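Local coordinates for protein SusD homolog (Bacteroides thetaiotaomicron VPI-5482, PDB 3IHV) that is a SusD-family protein of the outer membrane that probably binds sugars at the surface of Bacteroides for uptake, at residues K488-G491 with Y492-E495; F45-T49 with D50-V54. All coordinates share one frame; numbering follows the deposited sequence.

How the contacts relate
The centre of contact 1 lies about 29 Å from that of the chain, partly buried: L490 and W493 face inward, K488, E489 and Y492 outward. The centre of contact 2, a buried one, lies about 13 Å from it. One helix relates them: contact 1 is the last turn of helix 479-493 and the two residues after it, and contact 2 lays D50 against T482 and T486 further back. Y502 also meets both, touching L490 and bonding to the T49 carbonyl. At 488-495 carbonyls and two waters hold a sodium ion; at 45-54 a threonine hydroxyl and a serine carbonyl accept backbone N-H groups of G48, T49, I51 and S52, two of them weakly.

Contact 1. Residues K488-G491 with Y492-E495; sequences KELG and YWWE. With NA (sodium ion), chain E.
Y492 lies back along its own helix, a face on K488 O and an edge at E489. From CB, 3.6 Å from E489 O, the side chain sets off with CG anti to its carbonyl carbon (chi1 -56°), carrying the ring over the preceding turn. CG sits 3.4 Å from K488 O, which lies over one face of the ring, offset toward the rim, while also accepting the Y492 N-H. CD1 and CE1 also have K488 O nearest, and CZ has both it and K488 CB nearby. CD2 meets E489 OE1 at the edge, in plane, at 3.5 Å; CE2 is nearer OE2. A bend at chi2 (-73°) brings this carboxylate round, its plane 85° from the ring. OH ends beside K488 CB, at 4.2 Å. This is the last turn of helix 479-493 in the SusD-family fold, where carbonyls of the C-terminal end turn to a cation. Sodium is bound by G491 O, more loosely by Y492 O at 2.9 Å, and by W494 O at 2.3 Å, W494 having left helical geometry; two waters join them. Inward, L490 CD2 touches W493 CE3 at 4.0 Å, while W493 NE1 is fixed by P356 O and its ring meets H306.

Contact 2. Residues F45-T49 with D50-V54; sequences FNLGT and DISQV
From G48 to S52 the chain doubles back, residues 46-49 and 50-54 running 127° apart, and S52 O takes both the T49 N-H, at 2.9 Å and nearly straight, and the G48 N-H in a weak, bent bond. G48 has a backbone conformation in which a CB would collide with L47 O. T49 carries the side-chain part: chi1 of 66° places OG1 between its own N and carbonyl carbon, facing the turn, where it accepts the I51 N-H at 3.1 Å and, weakly, the S52 N-H at 3.3 Å. I51 CG1 packs 3.5 Å from the same oxygen. The D50 N-H is buried without a partner. A valine here in place of T49 is likely to leave the N-H groups of I51 and S52 without their acceptor and the turn less firmly set. L47 lies across the strand start, its CD2 3.4 Å from S52 OG and its CD1 toward V54 CB. D50 OD1 lies near T49 CB, while OD2 makes a salt bridge with R469. Strand 52-54 goes on to pair with 302-304, Q53 bonding K303. The T49 OG1 bond to the N-H two residues on is the signature of an ST turn, here leading into a short, buried antiparallel strand.

Contact 1. Residues K488-G491 with Y492-E495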
loop_
_atom_site.group_PDB
_atom_site.type_symbol
_atom_site.label_atom_id
_atom_site.label_comp_id
_atom_site.label_asym_id
_atom_site.label_seq_id
_atom_site.Cartn_x
_atom_site.Cartn_y
_atom_site.Cartn_z
ATOM N N LYS A 488 -13.962 3.632 -21.599
ATOM C CA LYS A 488 -14.766 4.598 -22.379
ATOM C C LYS A 488 -14.150 5.983 -22.388
ATOM O O LYS A 488 -14.011 6.606 -23.440
ATOM C CB LYS A 488 -16.160 4.753 -21.779
ATOM C CG LYS A 488 -16.925 3.509 -21.769
ATOM C CD LYS A 488 -18.364 3.681 -21.311
ATOM C CE LYS A 488 -19.058 2.295 -21.263
ATOM N NZ LYS A 488 -20.414 2.276 -20.601
ATOM N N GLU A 489 -13.746 6.447 -21.209
ATOM C CA GLU A 489 -13.196 7.784 -21.079
ATOM C C GLU A 489 -11.905 7.992 -21.844
ATOM O O GLU A 489 -11.724 9.029 -22.473
ATOM C CB GLU A 489 -13.052 8.174 -19.612
ATOM C CG GLU A 489 -14.398 8.273 -18.844
ATOM C CD GLU A 489 -15.234 9.506 -19.210
ATOM O OE1 GLU A 489 -14.710 10.466 -19.811
ATOM O OE2 GLU A 489 -16.443 9.483 -18.913
ATOM N N LEU A 490 -11.024 7.002 -21.831
ATOM C CA LEU A 490 -9.815 7.074 -22.630
ATOM C C LEU A 490 -10.188 7.102 -24.091
ATOM O O LEU A 490 -9.548 7.807 -24.873
ATOM C CB LEU A 490 -8.882 5.887 -22.326
ATOM C CG LEU A 490 -8.207 5.888 -20.972
ATOM C CD1 LEU A 490 -7.622 4.481 -20.612
ATOM C CD2 LEU A 490 -7.110 6.967 -20.947
ATOM N N GLY A 491 -11.230 6.358 -24.462
ATOM C CA GLY A 491 -11.680 6.341 -25.849
ATOM C C GLY A 491 -12.190 7.697 -26.279
ATOM O O GLY A 491 -11.944 8.110 -27.415
ATOM N N TYR A 492 -12.902 8.406 -25.397
ATOM C CA TYR A 492 -13.363 9.759 -25.722
ATOM C C TYR A 492 -12.133 10.705 -25.914
ATOM O O TYR A 492 -12.070 11.488 -26.854
ATOM C CB TYR A 492 -14.287 10.340 -24.646
ATOM C CG TYR A 492 -15.535 9.529 -24.283
ATOM C CD1 TYR A 492 -16.290 8.895 -25.238
ATOM C CD2 TYR A 492 -16.005 9.516 -22.966
ATOM C CE1 TYR A 492 -17.436 8.187 -24.884
ATOM C CE2 TYR A 492 -17.146 8.815 -22.601
ATOM C CZ TYR A 492 -17.849 8.149 -23.568
ATOM O OH TYR A 492 -18.987 7.450 -23.204
ATOM N N TRP A 493 -11.181 10.645 -25.009
ATOM C CA TRP A 493 -9.961 11.450 -25.120
ATOM C C TRP A 493 -9.122 11.232 -26.405
ATOM O O TRP A 493 -8.670 12.198 -27.062
ATOM C CB TRP A 493 -9.109 11.160 -23.886
ATOM C CG TRP A 493 -7.720 11.666 -23.987
ATOM C CD1 TRP A 493 -7.333 12.951 -24.070
ATOM C CD2 TRP A 493 -6.540 10.873 -23.999
ATOM N NE1 TRP A 493 -5.965 13.029 -24.121
ATOM C CE2 TRP A 493 -5.452 11.754 -24.059
ATOM C CE3 TRP A 493 -6.296 9.490 -23.927
ATOM C CZ2 TRP A 493 -4.131 11.309 -24.099
ATOM C CZ3 TRP A 493 -4.970 9.043 -23.950
ATOM C CH2 TRP A 493 -3.913 9.952 -24.019
ATOM N N TRP A 494 -8.932 9.959 -26.753
ATOM C CA TRP A 494 -8.085 9.557 -27.880
ATOM C C TRP A 494 -8.611 10.091 -29.190
ATOM O O TRP A 494 -9.767 9.862 -29.526
ATOM C CB TRP A 494 -8.032 8.028 -27.938
ATOM C CG TRP A 494 -6.993 7.444 -28.783
ATOM C CD1 TRP A 494 -7.169 6.798 -29.968
ATOM C CD2 TRP A 494 -5.584 7.389 -28.494
ATOM N NE1 TRP A 494 -5.963 6.366 -30.443
ATOM C CE2 TRP A 494 -4.976 6.702 -29.549
ATOM C CE3 TRP A 494 -4.790 7.843 -27.435
ATOM C CZ2 TRP A 494 -3.595 6.461 -29.591
ATOM C CZ3 TRP A 494 -3.429 7.603 -27.467
ATOM C CH2 TRP A 494 -2.840 6.903 -28.533
ATOM N N GLU A 495 -7.769 10.796 -29.924
ATOM C CA GLU A 495 -8.160 11.320 -31.223
ATOM C C GLU A 495 -7.385 10.714 -32.389
ATOM O O GLU A 495 -7.645 11.045 -33.523
ATOM C CB GLU A 495 -7.997 12.824 -31.238
ATOM C CG GLU A 495 -8.895 13.480 -30.257
ATOM C CD GLU A 495 -8.932 14.959 -30.397
ATOM O OE1 GLU A 495 -8.263 15.514 -31.313
ATOM O OE2 GLU A 495 -9.632 15.577 -29.571
HETATM NA NA NA E . -12.078 9.746 -29.214
HETATM O O HOH W 1 -12.745 11.501 -30.209
HETATM O O HOH W 2 -14.506 9.028 -29.195
#

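Contact 2. Residues F45-T49 with D50-V54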
loop_
_atom_site.group_PDB
_atom_site.type_symbol
_atom_site.label_atom_id
_atom_site.label_comp_id
_atom_site.label_asym_id
_atom_site.label_seq_id
_atom_site.Cartn_x
_atom_site.Cartn_y
_atom_site.Cartn_z
ATOM N N PHE A 45 0.489 -5.934 -7.719
ATOM C CA PHE A 45 -0.889 -6.391 -7.566
ATOM C C PHE A 45 -1.885 -5.251 -7.442
ATOM O O PHE A 45 -3.076 -5.519 -7.229
ATOM C CB PHE A 45 -1.046 -7.275 -6.320
ATOM C CG PHE A 45 -0.222 -8.555 -6.320
ATOM C CD1 PHE A 45 0.445 -9.041 -7.454
ATOM C CD2 PHE A 45 -0.270 -9.378 -5.202
ATOM C CE1 PHE A 45 1.135 -10.246 -7.395
ATOM C CE2 PHE A 45 0.416 -10.577 -5.182
ATOM C CZ PHE A 45 1.121 -10.987 -6.285
ATOM N N ASN A 46 -1.434 -4.009 -7.600
ATOM C CA ASN A 46 -2.272 -2.838 -7.375
ATOM C C ASN A 46 -2.519 -2.029 -8.633
ATOM O O ASN A 46 -2.967 -0.896 -8.549
ATOM C CB ASN A 46 -1.571 -1.971 -6.334
ATOM C CG ASN A 46 -1.425 -2.695 -5.006
ATOM O OD1 ASN A 46 -2.324 -3.402 -4.610
ATOM N ND2 ASN A 46 -0.293 -2.505 -4.310
ATOM N N LEU A 47 -2.194 -2.603 -9.774
ATOM C CA LEU A 47 -2.366 -1.914 -11.038
ATOM C C LEU A 47 -3.683 -2.219 -11.706
ATOM O O LEU A 47 -4.411 -3.164 -11.344
ATOM C CB LEU A 47 -1.196 -2.265 -11.948
ATOM C CG LEU A 47 0.142 -1.711 -11.500
ATOM C CD1 LEU A 47 1.253 -2.455 -12.243
ATOM C CD2 LEU A 47 0.238 -0.194 -11.737
ATOM N N GLY A 48 -4.027 -1.399 -12.690
ATOM C CA GLY A 48 -5.227 -1.648 -13.495
ATOM C C GLY A 48 -6.468 -1.030 -12.935
ATOM O O GLY A 48 -7.465 -1.715 -12.646
ATOM N N THR A 49 -6.415 0.287 -12.783
ATOM C CA THR A 49 -7.523 1.055 -12.214
ATOM C C THR A 49 -7.794 2.306 -13.063
ATOM O O THR A 49 -7.406 2.376 -14.244
ATOM C CB THR A 49 -7.158 1.518 -10.768
ATOM O OG1 THR A 49 -6.073 2.446 -10.816
ATOM C CG2 THR A 49 -6.734 0.306 -9.910
ATOM N N ASP A 50 -8.506 3.283 -12.478
ATOM C CA ASP A 50 -8.713 4.561 -13.125
ATOM C C ASP A 50 -7.503 5.480 -13.079
ATOM O O ASP A 50 -7.493 6.489 -13.783
ATOM C CB ASP A 50 -9.944 5.278 -12.589
ATOM C CG ASP A 50 -9.978 5.412 -11.064
ATOM O OD1 ASP A 50 -9.286 4.643 -10.328
ATOM O OD2 ASP A 50 -10.766 6.281 -10.598
ATOM N N ILE A 51 -6.503 5.153 -12.266
ATOM C CA ILE A 51 -5.333 6.010 -12.142
ATOM C C ILE A 51 -4.041 5.435 -12.681
ATOM O O ILE A 51 -3.188 6.205 -13.087
ATOM C CB ILE A 51 -5.149 6.512 -10.658
ATOM C CG1 ILE A 51 -4.588 5.465 -9.723
ATOM C CG2 ILE A 51 -6.480 7.099 -10.144
ATOM C CD1 ILE A 51 -4.229 5.962 -8.292
ATOM N N SER A 52 -3.890 4.093 -12.710
ATOM C CA SER A 52 -2.663 3.530 -13.187
ATOM C C SER A 52 -2.847 2.181 -13.844
ATOM O O SER A 52 -3.849 1.468 -13.613
ATOM C CB SER A 52 -1.610 3.448 -12.061
ATOM O OG SER A 52 -1.913 2.431 -11.167
ATOM N N GLN A 53 -1.840 1.839 -14.639
ATOM C CA GLN A 53 -1.817 0.574 -15.350
ATOM C C GLN A 53 -0.388 0.228 -15.678
ATOM O O GLN A 53 0.528 1.086 -15.644
ATOM C CB GLN A 53 -2.640 0.670 -16.658
ATOM C CG GLN A 53 -2.124 1.701 -17.686
ATOM C CD GLN A 53 -2.859 1.654 -19.012
ATOM O OE1 GLN A 53 -3.380 0.614 -19.396
ATOM N NE2 GLN A 53 -2.855 2.775 -19.750
ATOM N N VAL A 54 -0.188 -1.022 -16.056
ATOM C CA VAL A 54 1.134 -1.439 -16.474
ATOM C C VAL A 54 1.451 -0.865 -17.881
ATOM O O VAL A 54 0.557 -0.619 -18.671
ATOM C CB VAL A 54 1.263 -2.959 -16.464
ATOM C CG1 VAL A 54 0.464 -3.611 -17.644
ATOM C CG2 VAL A 54 2.727 -3.347 -16.521
#